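Local coordinates for putative polyphosphate kinase 2 family protein (Arthrobacter aurescens, PDB 3RHF) that probably acts as a polyphosphate kinase, moving phosphate between polyphosphate and nucleotides on a P-loop type alpha/beta fold, at residues E34-Y39 with K250-I255; A51-R56 with V257-L262; E62-E67 with G133-F138; L76-Q81 with T180-M185. All coordinates share one frame; numbering follows the deposited sequence.

Interaction 1 (E34-Y39 with K250-I255); sequences ESTPGY and KWYARI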
loop_
_atom_site.group_PDB
_atom_site.type_symbol
_atom_site.label_atom_id
_atom_site.label_comp_id
_atom_site.label_asym_id
_atom_site.label_seq_id
_atom_site.Cartn_x
_atom_site.Cartn_y
_atom_site.Cartn_z
ATOM N N GLU A 34 0.428 -5.253 -28.911
ATOM C CA GLU A 34 -0.183 -6.561 -28.716
ATOM C C GLU A 34 0.874 -7.610 -28.411
ATOM O O GLU A 34 0.552 -8.648 -27.872
ATOM C CB GLU A 34 -0.956 -6.996 -29.988
ATOM C CG GLU A 34 -2.387 -6.446 -30.159
ATOM C CD GLU A 34 -3.349 -6.901 -29.035
ATOM O OE1 GLU A 34 -3.136 -7.963 -28.373
ATOM O OE2 GLU A 34 -4.333 -6.186 -28.787
ATOM N N SER A 35 2.134 -7.341 -28.738
ATOM C CA SER A 35 3.228 -8.283 -28.478
ATOM C C SER A 35 3.489 -8.501 -26.975
ATOM O O SER A 35 2.997 -7.713 -26.142
ATOM C CB SER A 35 4.526 -7.801 -29.147
ATOM O OG SER A 35 4.787 -6.440 -28.869
ATOM N N THR A 36 4.238 -9.580 -26.676
ATOM C CA THR A 36 4.695 -9.975 -25.320
ATOM C C THR A 36 6.218 -10.185 -25.342
ATOM O O THR A 36 6.726 -11.279 -25.086
ATOM C CB THR A 36 4.028 -11.304 -24.850
ATOM O OG1 THR A 36 4.454 -12.370 -25.705
ATOM C CG2 THR A 36 2.456 -11.228 -24.826
ATOM N N PRO A 37 6.965 -9.129 -25.674
ATOM C CA PRO A 37 8.378 -9.287 -25.943
ATOM C C PRO A 37 9.166 -9.927 -24.830
ATOM O O PRO A 37 9.025 -9.567 -23.665
ATOM C CB PRO A 37 8.866 -7.858 -26.115
ATOM C CG PRO A 37 7.682 -7.075 -26.475
ATOM C CD PRO A 37 6.547 -7.717 -25.772
ATOM N N GLY A 38 10.008 -10.863 -25.221
ATOM C CA GLY A 38 10.830 -11.627 -24.313
ATOM C C GLY A 38 10.104 -12.777 -23.646
ATOM O O GLY A 38 10.755 -13.551 -22.944
ATOM N N TYR A 39 8.783 -12.896 -23.835
ATOM C CA TYR A 39 8.014 -13.875 -23.078
ATOM C C TYR A 39 7.412 -14.856 -24.038
ATOM O O TYR A 39 6.679 -14.460 -24.946
ATOM C CB TYR A 39 6.871 -13.235 -22.277
ATOM C CG TYR A 39 6.328 -14.159 -21.174
ATOM C CD1 TYR A 39 7.119 -14.526 -20.109
ATOM C CD2 TYR A 39 5.053 -14.667 -21.210
ATOM C CE1 TYR A 39 6.660 -15.361 -19.125
ATOM C CE2 TYR A 39 4.584 -15.494 -20.223
ATOM C CZ TYR A 39 5.394 -15.857 -19.197
ATOM O OH TYR A 39 4.938 -16.640 -18.165
ATOM N N LYS A 250 -3.125 -6.862 -20.457
ATOM C CA LYS A 250 -2.823 -6.451 -19.094
ATOM C C LYS A 250 -1.888 -7.436 -18.401
ATOM O O LYS A 250 -0.943 -7.037 -17.735
ATOM C CB LYS A 250 -4.105 -6.259 -18.281
ATOM C CG LYS A 250 -4.990 -5.008 -18.674
ATOM C CD LYS A 250 -6.191 -4.874 -17.680
ATOM C CE LYS A 250 -7.361 -3.914 -18.083
ATOM N NZ LYS A 250 -8.625 -4.662 -18.475
ATOM N N TRP A 251 -2.129 -8.731 -18.592
ATOM C CA TRP A 251 -1.341 -9.762 -17.946
ATOM C C TRP A 251 0.097 -9.628 -18.314
ATOM O O TRP A 251 0.957 -9.882 -17.483
ATOM C CB TRP A 251 -1.842 -11.187 -18.268
ATOM C CG TRP A 251 -1.679 -11.602 -19.710
ATOM C CD1 TRP A 251 -2.601 -11.463 -20.720
ATOM C CD2 TRP A 251 -0.531 -12.228 -20.298
ATOM N NE1 TRP A 251 -2.074 -11.950 -21.898
ATOM C CE2 TRP A 251 -0.806 -12.417 -21.663
ATOM C CE3 TRP A 251 0.701 -12.624 -19.810
ATOM C CZ2 TRP A 251 0.101 -12.990 -22.521
ATOM C CZ3 TRP A 251 1.596 -13.204 -20.654
ATOM C CH2 TRP A 251 1.294 -13.393 -21.998
ATOM N N TYR A 252 0.393 -9.261 -19.550
ATOM C CA TYR A 252 1.823 -9.165 -19.941
ATOM C C TYR A 252 2.521 -7.958 -19.305
ATOM O O TYR A 252 3.658 -8.060 -18.816
ATOM C CB TYR A 252 2.032 -9.105 -21.438
ATOM C CG TYR A 252 3.483 -8.781 -21.771
ATOM C CD1 TYR A 252 4.470 -9.691 -21.547
ATOM C CD2 TYR A 252 3.848 -7.537 -22.236
ATOM C CE1 TYR A 252 5.782 -9.406 -21.825
ATOM C CE2 TYR A 252 5.140 -7.228 -22.501
ATOM C CZ TYR A 252 6.120 -8.164 -22.299
ATOM O OH TYR A 252 7.436 -7.871 -22.579
ATOM N N ALA A 253 1.849 -6.818 -19.365
ATOM C CA ALA A 253 2.378 -5.604 -18.740
ATOM C C ALA A 253 2.645 -5.845 -17.255
ATOM O O ALA A 253 3.666 -5.422 -16.751
ATOM C CB ALA A 253 1.435 -4.437 -18.931
ATOM N N ARG A 254 1.760 -6.540 -16.557
ATOM C CA ARG A 254 2.013 -6.791 -15.172
ATOM C C ARG A 254 3.319 -7.544 -14.950
ATOM O O ARG A 254 4.072 -7.172 -14.040
ATOM C CB ARG A 254 0.902 -7.589 -14.543
ATOM C CG ARG A 254 -0.376 -6.840 -14.390
ATOM C CD ARG A 254 -1.481 -7.750 -13.926
ATOM N NE ARG A 254 -2.773 -7.087 -14.128
ATOM C CZ ARG A 254 -3.857 -7.618 -14.720
ATOM N NH1 ARG A 254 -3.897 -8.868 -15.175
ATOM N NH2 ARG A 254 -4.951 -6.886 -14.806
ATOM N N ILE A 255 3.573 -8.620 -15.700
ATOM C CA ILE A 255 4.786 -9.381 -15.493
ATOM C C ILE A 255 6.021 -8.697 -16.056
ATOM O O ILE A 255 7.132 -9.000 -15.659
ATOM C CB ILE A 255 4.712 -10.798 -16.040
ATOM C CG1 ILE A 255 4.362 -10.803 -17.551
ATOM C CG2 ILE A 255 3.755 -11.609 -15.219
ATOM C CD1 ILE A 255 4.450 -12.201 -18.196
#
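The type II beta turn from T36 to Y39 docks on the aromatic side chains that W251 and Y252 raise from the first turn of helix 250-266. T36 CA sits 3.6 Å above the centroid of the Y252 ring, almost on the ring normal, a CH-pi contact over the centre of one face. Beyond the rim, Y252 OH donates to P37 O at 2.6 Å, meeting a lone pair in the carbonyl plane with a C=O...O angle of 132°, while P37 CD touches the same hydroxyl at 3.3 Å. Y252 CG stands anti to the backbone N (chi1 171°), which points the bond from CB to CG toward P37 O. An alanine in place of Y252 would probably open a gap beneath T36 and leave P37 O without this donor. T36 CG2 also meets W251 CZ2 at 3.7 Å. Y39, the last residue of the turn, brings CE2 to 3.8 Å from W251 CZ3, the two rings inclined at 61°, and takes I255 CD1 squarely over the centre of its own face, 3.7 Å from the centroid. The phenol end of Y39 goes on to V10 O. The turn thus sits in the loop before helix 43-69, whose D45 and L49 touch Y39, while V245 of strand 242-246 packs against Y252.

Interaction 2 (A51-R56 with V257-L262); sequences AAQDAR and VQQLLL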
loop_
_atom_site.group_PDB
_atom_site.type_symbol
_atom_site.label_atom_id
_atom_site.label_comp_id
_atom_site.label_asym_id
_atom_site.label_seq_id
_atom_site.Cartn_x
_atom_site.Cartn_y
_atom_site.Cartn_z
ATOM N N ALA A 51 2.416 -14.739 -9.735
ATOM C CA ALA A 51 2.261 -15.087 -8.321
ATOM C C ALA A 51 3.627 -15.435 -7.750
ATOM O O ALA A 51 3.892 -15.247 -6.568
ATOM C CB ALA A 51 1.275 -16.285 -8.147
ATOM N N ALA A 52 4.512 -15.948 -8.607
ATOM C CA ALA A 52 5.836 -16.290 -8.171
ATOM C C ALA A 52 6.647 -14.991 -8.019
ATOM O O ALA A 52 7.471 -14.839 -7.096
ATOM C CB ALA A 52 6.464 -17.232 -9.164
ATOM N N GLN A 53 6.432 -14.075 -8.968
ATOM C CA GLN A 53 7.096 -12.774 -8.964
ATOM C C GLN A 53 6.804 -12.050 -7.670
ATOM O O GLN A 53 7.702 -11.452 -7.114
ATOM C CB GLN A 53 6.654 -11.937 -10.151
ATOM C CG GLN A 53 7.343 -12.332 -11.425
ATOM C CD GLN A 53 6.981 -11.459 -12.564
ATOM O OE1 GLN A 53 5.884 -10.925 -12.592
ATOM N NE2 GLN A 53 7.916 -11.285 -13.541
ATOM N N ASP A 54 5.555 -12.165 -7.184
ATOM C CA ASP A 54 5.092 -11.468 -5.994
ATOM C C ASP A 54 5.931 -11.868 -4.778
ATOM O O ASP A 54 6.319 -11.013 -4.015
ATOM C CB ASP A 54 3.612 -11.779 -5.689
ATOM C CG ASP A 54 2.645 -11.219 -6.733
ATOM O OD1 ASP A 54 3.091 -10.475 -7.639
ATOM O OD2 ASP A 54 1.420 -11.544 -6.677
ATOM N N ALA A 55 6.115 -13.181 -4.585
ATOM C CA ALA A 55 6.926 -13.720 -3.514
ATOM C C ALA A 55 8.362 -13.269 -3.670
ATOM O O ALA A 55 8.994 -12.842 -2.695
ATOM C CB ALA A 55 6.860 -15.235 -3.483
ATOM N N ARG A 56 8.892 -13.334 -4.881
ATOM C CA ARG A 56 10.247 -12.840 -5.101
ATOM C C ARG A 56 10.432 -11.346 -4.747
ATOM O O ARG A 56 11.438 -10.969 -4.119
ATOM C CB ARG A 56 10.650 -13.057 -6.537
ATOM C CG ARG A 56 10.780 -14.524 -6.914
ATOM C CD ARG A 56 11.092 -14.612 -8.384
ATOM N NE ARG A 56 10.764 -15.918 -8.889
ATOM C CZ ARG A 56 10.678 -16.247 -10.171
ATOM N NH1 ARG A 56 10.920 -15.360 -11.132
ATOM N NH2 ARG A 56 10.362 -17.496 -10.480
ATOM N N VAL A 257 6.491 -5.302 -16.001
ATOM C CA VAL A 257 6.810 -4.329 -14.989
ATOM C C VAL A 257 7.435 -5.044 -13.826
ATOM O O VAL A 257 8.538 -4.682 -13.380
ATOM C CB VAL A 257 5.628 -3.447 -14.578
ATOM C CG1 VAL A 257 6.043 -2.581 -13.414
ATOM C CG2 VAL A 257 5.231 -2.501 -15.719
ATOM N N GLN A 258 6.802 -6.110 -13.358
ATOM C CA GLN A 258 7.403 -6.799 -12.211
ATOM C C GLN A 258 8.797 -7.336 -12.458
ATOM O O GLN A 258 9.661 -7.220 -11.580
ATOM C CB GLN A 258 6.474 -7.849 -11.544
ATOM C CG GLN A 258 5.780 -7.158 -10.384
ATOM C CD GLN A 258 4.806 -7.985 -9.597
ATOM O OE1 GLN A 258 3.665 -7.558 -9.383
ATOM N NE2 GLN A 258 5.257 -9.145 -9.090
ATOM N N GLN A 259 9.058 -7.870 -13.642
ATOM C CA GLN A 259 10.388 -8.469 -13.891
ATOM C C GLN A 259 11.414 -7.383 -13.980
ATOM O O GLN A 259 12.549 -7.567 -13.579
ATOM C CB GLN A 259 10.423 -9.353 -15.137
ATOM C CG GLN A 259 11.583 -10.348 -15.184
ATOM C CD GLN A 259 11.530 -11.381 -14.082
ATOM O OE1 GLN A 259 10.529 -12.070 -13.877
ATOM N NE2 GLN A 259 12.616 -11.505 -13.361
ATOM N N LEU A 260 11.005 -6.214 -14.436
ATOM C CA LEU A 260 11.913 -5.046 -14.485
ATOM C C LEU A 260 12.383 -4.629 -13.106
ATOM O O LEU A 260 13.578 -4.369 -12.892
ATOM C CB LEU A 260 11.216 -3.864 -15.165
ATOM C CG LEU A 260 11.285 -3.815 -16.694
ATOM C CD1 LEU A 260 10.451 -2.651 -17.156
ATOM C CD2 LEU A 260 12.717 -3.693 -17.271
ATOM N N LEU A 261 11.409 -4.555 -12.198
ATOM C CA LEU A 261 11.651 -4.353 -10.779
ATOM C C LEU A 261 12.572 -5.366 -10.174
ATOM O O LEU A 261 13.506 -4.994 -9.495
ATOM C CB LEU A 261 10.351 -4.438 -10.021
ATOM C CG LEU A 261 9.796 -3.187 -9.411
ATOM C CD1 LEU A 261 10.037 -1.930 -10.268
ATOM C CD2 LEU A 261 8.314 -3.416 -9.213
ATOM N N LEU A 262 12.285 -6.649 -10.393
ATOM C CA LEU A 262 13.116 -7.735 -9.788
ATOM C C LEU A 262 14.547 -7.724 -10.308
ATOM O O LEU A 262 15.467 -7.978 -9.546
ATOM C CB LEU A 262 12.519 -9.144 -10.004
ATOM C CG LEU A 262 11.142 -9.325 -9.354
ATOM C CD1 LEU A 262 10.311 -10.422 -10.071
ATOM C CD2 LEU A 262 11.223 -9.632 -7.871
HETATM O O HOH W 1 12.827 -13.166 -11.242
#
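Q53 and Q259 make the shorter of two direct side-chain hydrogen bonds between helices 43-69 and 250-266. Q53 NE2 gives a proton to Q259 OE1 at 2.7 Å; the acceptor lies in the amide plane of Q53, but the donor stands 37° out of the carbonyl plane of Q259. Q259 bends at chi2 (64°), which turns its CD back from a fully extended course. The same Q53 nitrogen also bonds I255 O, one turn earlier on the helix, so two acceptors grip it and fix the rotation of the amide, whose OE1 rests against Q258 CB at 3.3 Å. A second bond, Q258 NE2 to D54 OD1 at 2.9 Å, is less certain because the position of that oxygen is in some doubt; Q258 OE1 accepts a hydrogen bond from H94 ND1.

One water bridges the helices, accepting from R56 NH1 at 2.9 Å and from Q259 NE2 at 2.7 Å. R56 has a further partner in E11, a salt bridge through NH2, and Q259 NE2 one in D263.

Apolar contact comes from L262, which spreads its two methyls over the opposing helix: CD1 lies 3.8 Å from Q53 CG, and CD2 3.7 Å from R56 CB.

The segment axes approach to 10.3 Å and run in the same direction, inclined at 29°. Helix 88-98 closes one flank through H94 and A98 on D54, while V257, L260 and L261 face strands 75-82 and 179-187.

Interaction 3 (E62-E67 with G133-F138); sequences EKLFAE and GMVGVF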
loop_
_atom_site.group_PDB
_atom_site.type_symbol
_atom_site.label_atom_id
_atom_site.label_comp_id
_atom_site.label_asym_id
_atom_site.label_seq_id
_atom_site.Cartn_x
_atom_site.Cartn_y
_atom_site.Cartn_z
ATOM N N GLU A 62 12.062 -6.488 1.019
ATOM C CA GLU A 62 12.286 -6.590 2.429
ATOM C C GLU A 62 13.759 -6.517 2.714
ATOM O O GLU A 62 14.133 -5.911 3.682
ATOM C CB GLU A 62 11.700 -7.857 2.998
ATOM C CG GLU A 62 11.921 -7.954 4.505
ATOM C CD GLU A 62 11.103 -9.074 5.221
ATOM O OE1 GLU A 62 9.902 -8.806 5.544
ATOM O OE2 GLU A 62 11.677 -10.169 5.516
ATOM N N LYS A 63 14.587 -7.079 1.849
ATOM C CA LYS A 63 16.024 -6.917 1.966
ATOM C C LYS A 63 16.499 -5.512 1.727
ATOM O O LYS A 63 17.281 -4.995 2.502
ATOM C CB LYS A 63 16.758 -7.826 1.023
ATOM C CG LYS A 63 16.700 -9.294 1.403
ATOM C CD LYS A 63 17.581 -10.098 0.438
ATOM C CE LYS A 63 17.451 -11.610 0.626
ATOM N NZ LYS A 63 18.158 -12.360 -0.449
ATOM N N LEU A 64 16.041 -4.876 0.656
ATOM C CA LEU A 64 16.322 -3.432 0.459
ATOM C C LEU A 64 16.082 -2.657 1.738
ATOM O O LEU A 64 16.918 -1.919 2.207
ATOM C CB LEU A 64 15.441 -2.829 -0.667
ATOM C CG LEU A 64 15.780 -1.388 -1.134
ATOM C CD1 LEU A 64 17.102 -1.363 -1.811
ATOM C CD2 LEU A 64 14.747 -0.876 -2.108
ATOM N N PHE A 65 14.905 -2.843 2.302
ATOM C CA PHE A 65 14.516 -2.184 3.549
ATOM C C PHE A 65 15.448 -2.490 4.724
ATOM O O PHE A 65 15.867 -1.616 5.426
ATOM C CB PHE A 65 13.111 -2.613 3.904
ATOM C CG PHE A 65 12.508 -1.822 5.009
ATOM C CD1 PHE A 65 11.917 -0.620 4.764
ATOM C CD2 PHE A 65 12.587 -2.259 6.289
ATOM C CE1 PHE A 65 11.376 0.133 5.808
ATOM C CE2 PHE A 65 12.047 -1.513 7.327
ATOM C CZ PHE A 65 11.432 -0.326 7.083
ATOM N N ALA A 66 15.763 -3.759 4.922
ATOM C CA ALA A 66 16.575 -4.205 6.054
ATOM C C ALA A 66 17.923 -3.568 5.914
ATOM O O ALA A 66 18.479 -3.055 6.893
ATOM C CB ALA A 66 16.702 -5.710 6.077
ATOM N N GLU A 67 18.443 -3.585 4.691
ATOM C CA GLU A 67 19.743 -2.976 4.416
ATOM C C GLU A 67 19.693 -1.493 4.705
ATOM O O GLU A 67 20.608 -0.936 5.316
ATOM C CB GLU A 67 20.166 -3.192 2.967
ATOM C CG GLU A 67 20.467 -4.626 2.611
ATOM C CD GLU A 67 21.931 -4.878 2.265
ATOM O OE1 GLU A 67 22.804 -4.435 3.026
ATOM O OE2 GLU A 67 22.211 -5.554 1.252
ATOM N N GLY A 133 16.614 2.708 1.473
ATOM C CA GLY A 133 15.909 1.497 1.781
ATOM C C GLY A 133 14.471 1.444 1.313
ATOM O O GLY A 133 13.780 0.456 1.590
HETATM N N MSE A 134 14.000 2.474 0.617
HETATM C CA MSE A 134 12.614 2.496 0.219
HETATM C C MSE A 134 12.443 2.195 -1.260
HETATM O O MSE A 134 13.378 2.385 -2.051
HETATM C CB MSE A 134 11.986 3.827 0.538
HETATM C CG MSE A 134 12.082 4.276 2.011
HETATM SE SE MSE A 134 10.941 3.218 3.196
HETATM C CE MSE A 134 9.155 3.850 2.717
ATOM N N VAL A 135 11.261 1.661 -1.615
ATOM C CA VAL A 135 10.840 1.570 -3.019
ATOM C C VAL A 135 9.860 2.665 -3.251
ATOM O O VAL A 135 8.805 2.717 -2.645
ATOM C CB VAL A 135 10.158 0.228 -3.360
ATOM C CG1 VAL A 135 9.583 0.283 -4.767
ATOM C CG2 VAL A 135 11.185 -0.965 -3.206
ATOM N N GLY A 136 10.211 3.576 -4.105
ATOM C CA GLY A 136 9.294 4.670 -4.428
ATOM C C GLY A 136 8.543 4.356 -5.699
ATOM O O GLY A 136 9.138 3.830 -6.682
ATOM N N VAL A 137 7.240 4.646 -5.700
ATOM C CA VAL A 137 6.457 4.497 -6.924
ATOM C C VAL A 137 5.799 5.804 -7.283
ATOM O O VAL A 137 5.037 6.372 -6.488
ATOM C CB VAL A 137 5.430 3.359 -6.828
ATOM C CG1 VAL A 137 4.513 3.385 -8.071
ATOM C CG2 VAL A 137 6.136 1.997 -6.650
ATOM N N PHE A 138 6.120 6.266 -8.496
ATOM C CA PHE A 138 5.504 7.446 -9.121
ATOM C C PHE A 138 4.472 7.024 -10.202
ATOM O O PHE A 138 4.839 6.603 -11.322
ATOM C CB PHE A 138 6.561 8.342 -9.792
ATOM C CG PHE A 138 7.412 9.197 -8.846
ATOM C CD1 PHE A 138 7.239 9.199 -7.466
ATOM C CD2 PHE A 138 8.395 10.021 -9.386
ATOM C CE1 PHE A 138 8.056 10.021 -6.619
ATOM C CE2 PHE A 138 9.222 10.804 -8.570
ATOM C CZ PHE A 138 9.051 10.805 -7.183
#
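L64 and F65, near the C-terminal end of helix 43-69, close over G133 and M134 at the start of strand 135-139, where the helical layer meets the end of the sheet. The backbones come very near each other. F65 CA lies 3.4 Å from G133 O and G133 CA lies 3.6 Å from L64 O, a reciprocal pair of CA-H...O contacts. G133 adopts a positive phi (77°), and the place a CB would take on it lies close against the carbonyl oxygens of L64 and F65.

L64 supplies the branched wedge. Its CG stands anti to the backbone N (chi1 -171°), and CD2 reaches M134 O at 3.5 Å and V135 CG2 at 3.7 Å, the leucine and valine side chains crossing at about a right angle. An alanine at L64 would probably leave V135 CG2 without this partner and open a gap beside the M134 carbonyl. On the other flank, the selenomethionine at M134 bends back so that SE lies 4.1 Å from F65 CE1. SE is 5.2 Å from the ring centroid and 82° off the ring normal, a Met-aromatic contact at the ring edge, with the two side chains lying alongside and pointing the same way.

L270 adds to the packing round L64, and W208 of the second subunit covers E62 and A66. G133 and M134 also bond through their backbones to K74 and L76, which fixes the backbone on which L64 and F65 pack. A helix of one outer layer here packs on the N-terminal end of a strand in the three-layer alpha/beta/alpha sandwich.

Interaction 4 (L76-Q81 with T180-M185); sequences LLLILQ and TIVKVM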
loop_
_atom_site.group_PDB
_atom_site.type_symbol
_atom_site.label_atom_id
_atom_site.label_comp_id
_atom_site.label_asym_id
_atom_site.label_seq_id
_atom_site.Cartn_x
_atom_site.Cartn_y
_atom_site.Cartn_z
ATOM N N LEU A 76 15.074 2.513 -4.601
ATOM C CA LEU A 76 14.567 2.286 -5.918
ATOM C C LEU A 76 13.378 3.171 -6.203
ATOM O O LEU A 76 12.616 3.498 -5.328
ATOM C CB LEU A 76 14.202 0.792 -6.065
ATOM C CG LEU A 76 14.040 0.270 -7.512
ATOM C CD1 LEU A 76 14.701 -1.044 -7.747
ATOM C CD2 LEU A 76 12.616 0.147 -7.848
ATOM N N LEU A 77 13.225 3.553 -7.460
ATOM C CA LEU A 77 12.162 4.461 -7.907
ATOM C C LEU A 77 11.618 3.949 -9.244
ATOM O O LEU A 77 12.328 3.954 -10.273
ATOM C CB LEU A 77 12.682 5.908 -8.062
ATOM C CG LEU A 77 11.663 6.995 -8.526
ATOM C CD1 LEU A 77 10.432 7.089 -7.590
ATOM C CD2 LEU A 77 12.239 8.395 -8.753
ATOM N N LEU A 78 10.357 3.495 -9.184
ATOM C CA LEU A 78 9.594 3.096 -10.317
ATOM C C LEU A 78 8.763 4.271 -10.776
ATOM O O LEU A 78 7.948 4.799 -9.991
ATOM C CB LEU A 78 8.688 1.955 -9.929
ATOM C CG LEU A 78 7.747 1.354 -10.988
ATOM C CD1 LEU A 78 8.535 0.651 -12.132
ATOM C CD2 LEU A 78 6.796 0.375 -10.331
ATOM N N ILE A 79 8.979 4.681 -12.038
ATOM C CA ILE A 79 8.186 5.699 -12.706
ATOM C C ILE A 79 7.308 5.076 -13.774
ATOM O O ILE A 79 7.818 4.514 -14.760
ATOM C CB ILE A 79 9.067 6.832 -13.418
ATOM C CG1 ILE A 79 9.960 7.556 -12.399
ATOM C CG2 ILE A 79 8.180 7.839 -14.061
ATOM C CD1 ILE A 79 10.958 8.531 -12.951
ATOM N N LEU A 80 5.997 5.251 -13.604
ATOM C CA LEU A 80 5.020 4.874 -14.629
ATOM C C LEU A 80 4.383 6.047 -15.359
ATOM O O LEU A 80 3.834 6.933 -14.729
ATOM C CB LEU A 80 3.922 4.067 -14.042
ATOM C CG LEU A 80 4.452 2.759 -13.521
ATOM C CD1 LEU A 80 3.454 2.267 -12.457
ATOM C CD2 LEU A 80 4.637 1.765 -14.652
ATOM N N GLN A 81 4.454 6.030 -16.687
ATOM C CA GLN A 81 3.641 6.927 -17.529
ATOM C C GLN A 81 2.837 6.104 -18.498
ATOM O O GLN A 81 3.314 5.053 -18.982
ATOM C CB GLN A 81 4.537 7.856 -18.332
ATOM C CG GLN A 81 5.371 8.839 -17.495
ATOM C CD GLN A 81 4.574 10.000 -17.037
ATOM O OE1 GLN A 81 4.907 10.634 -16.056
ATOM N NE2 GLN A 81 3.506 10.284 -17.728
ATOM N N THR A 180 18.213 3.549 -7.819
ATOM C CA THR A 180 18.063 2.936 -9.133
ATOM C C THR A 180 16.714 3.305 -9.735
ATOM O O THR A 180 15.657 2.978 -9.164
ATOM C CB THR A 180 18.186 1.423 -9.086
ATOM O OG1 THR A 180 19.468 1.077 -8.534
ATOM C CG2 THR A 180 18.074 0.841 -10.514
ATOM N N ILE A 181 16.737 3.943 -10.909
ATOM C CA ILE A 181 15.497 4.471 -11.493
ATOM C C ILE A 181 15.008 3.565 -12.566
ATOM O O ILE A 181 15.669 3.399 -13.568
ATOM C CB ILE A 181 15.658 5.923 -12.089
ATOM C CG1 ILE A 181 16.005 6.915 -10.976
ATOM C CG2 ILE A 181 14.365 6.369 -12.901
ATOM C CD1 ILE A 181 16.553 8.276 -11.496
ATOM N N VAL A 182 13.823 3.008 -12.364
ATOM C CA VAL A 182 13.165 2.169 -13.372
ATOM C C VAL A 182 12.006 2.908 -14.050
ATOM O O VAL A 182 10.942 3.076 -13.423
ATOM C CB VAL A 182 12.603 0.916 -12.746
ATOM C CG1 VAL A 182 11.731 0.219 -13.732
ATOM C CG2 VAL A 182 13.739 -0.006 -12.293
ATOM N N LYS A 183 12.186 3.319 -15.312
ATOM C CA LYS A 183 11.168 4.101 -16.010
ATOM C C LYS A 183 10.369 3.213 -16.983
ATOM O O LYS A 183 10.940 2.495 -17.806
ATOM C CB LYS A 183 11.787 5.285 -16.765
ATOM C CG LYS A 183 12.624 6.213 -15.892
ATOM C CD LYS A 183 12.899 7.605 -16.538
ATOM C CE LYS A 183 13.822 7.575 -17.789
ATOM N NZ LYS A 183 14.827 8.701 -17.881
ATOM N N VAL A 184 9.053 3.245 -16.864
ATOM C CA VAL A 184 8.204 2.382 -17.654
ATOM C C VAL A 184 7.125 3.205 -18.329
ATOM O O VAL A 184 6.438 4.048 -17.704
ATOM C CB VAL A 184 7.558 1.294 -16.782
ATOM C CG1 VAL A 184 6.314 0.784 -17.435
ATOM C CG2 VAL A 184 8.563 0.174 -16.535
HETATM N N MSE A 185 6.973 2.986 -19.629
HETATM C CA MSE A 185 5.806 3.542 -20.340
HETATM C C MSE A 185 4.925 2.412 -20.800
HETATM O O MSE A 185 5.353 1.524 -21.531
HETATM C CB MSE A 185 6.222 4.410 -21.493
HETATM C CG MSE A 185 5.026 5.195 -22.100
HETATM SE SE MSE A 185 4.606 4.561 -23.933
HETATM C CE MSE A 185 3.193 5.902 -24.423
#
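L76-Q81 and T180-M185 are parallel strands paired in register from L76 with T180 to Q81 with M185; their axes come within 4.7 Å at an angle of 15°. Five backbone hydrogen bonds alternate along the ladder, running from L77 N to T180 O at 3.0 Å up to Q81 N with V184 O. In the middle, L77 and I79 each use both N and O, and V184 N meets I79 O at 2.7 Å, nearly along the C=O axis (177°).

Side chains alternate between the two faces. On the one carrying L78, L80, V182 and V184, the L80 and V184 side chains lie side by side, CD2 to CG1 at 3.4 Å, and L78 CD1 meets V182 CG1 at 3.6 Å; helix 250-266 covers this face. On the other, I79 CD1 rests on I181 CG2 at 4.0 Å and on K183 CG at 4.1 Å, and helix 157-176 packs on L77 and I181. K183 bends at chi3 (-68°), turning CE aside, and its buried NZ is held by E171 and Y143 OH, with W242 as a cation-pi partner. Q81 ends on S141 and E144.

Strand 75-82 is the middle one of the five-stranded parallel sheet, ordered 2-3-1-4-5 as in P-loop kinases, and 179-187 lies next to it. Strand 75-82 leads into the loop before helix 88-98, the place of the phosphate-binding P-loop in that family.

Interaction 4 is the buried centre, with its backbone ladder and aliphatic side chains, whereas interactions 1 and 2 are partly buried and draw on rings, amides and water. Interactions 1 and 2 share helix 250-266 and adjoin each other on it. Interaction 2 in turn packs on interaction 4, where L260 and L261 meet V184 and L78, so the helix links the outer loop to the sheet. Interaction 3, a buried contact, uses helix 43-69 as interaction 2 does, but through main-chain CA-H...O contacts and a Met-aromatic pair. It joins interaction 4 from strand to strand, probably through the G136 N to L76 O hydrogen bond. Interactions 1 and 3 lie about 25 Å apart between centres.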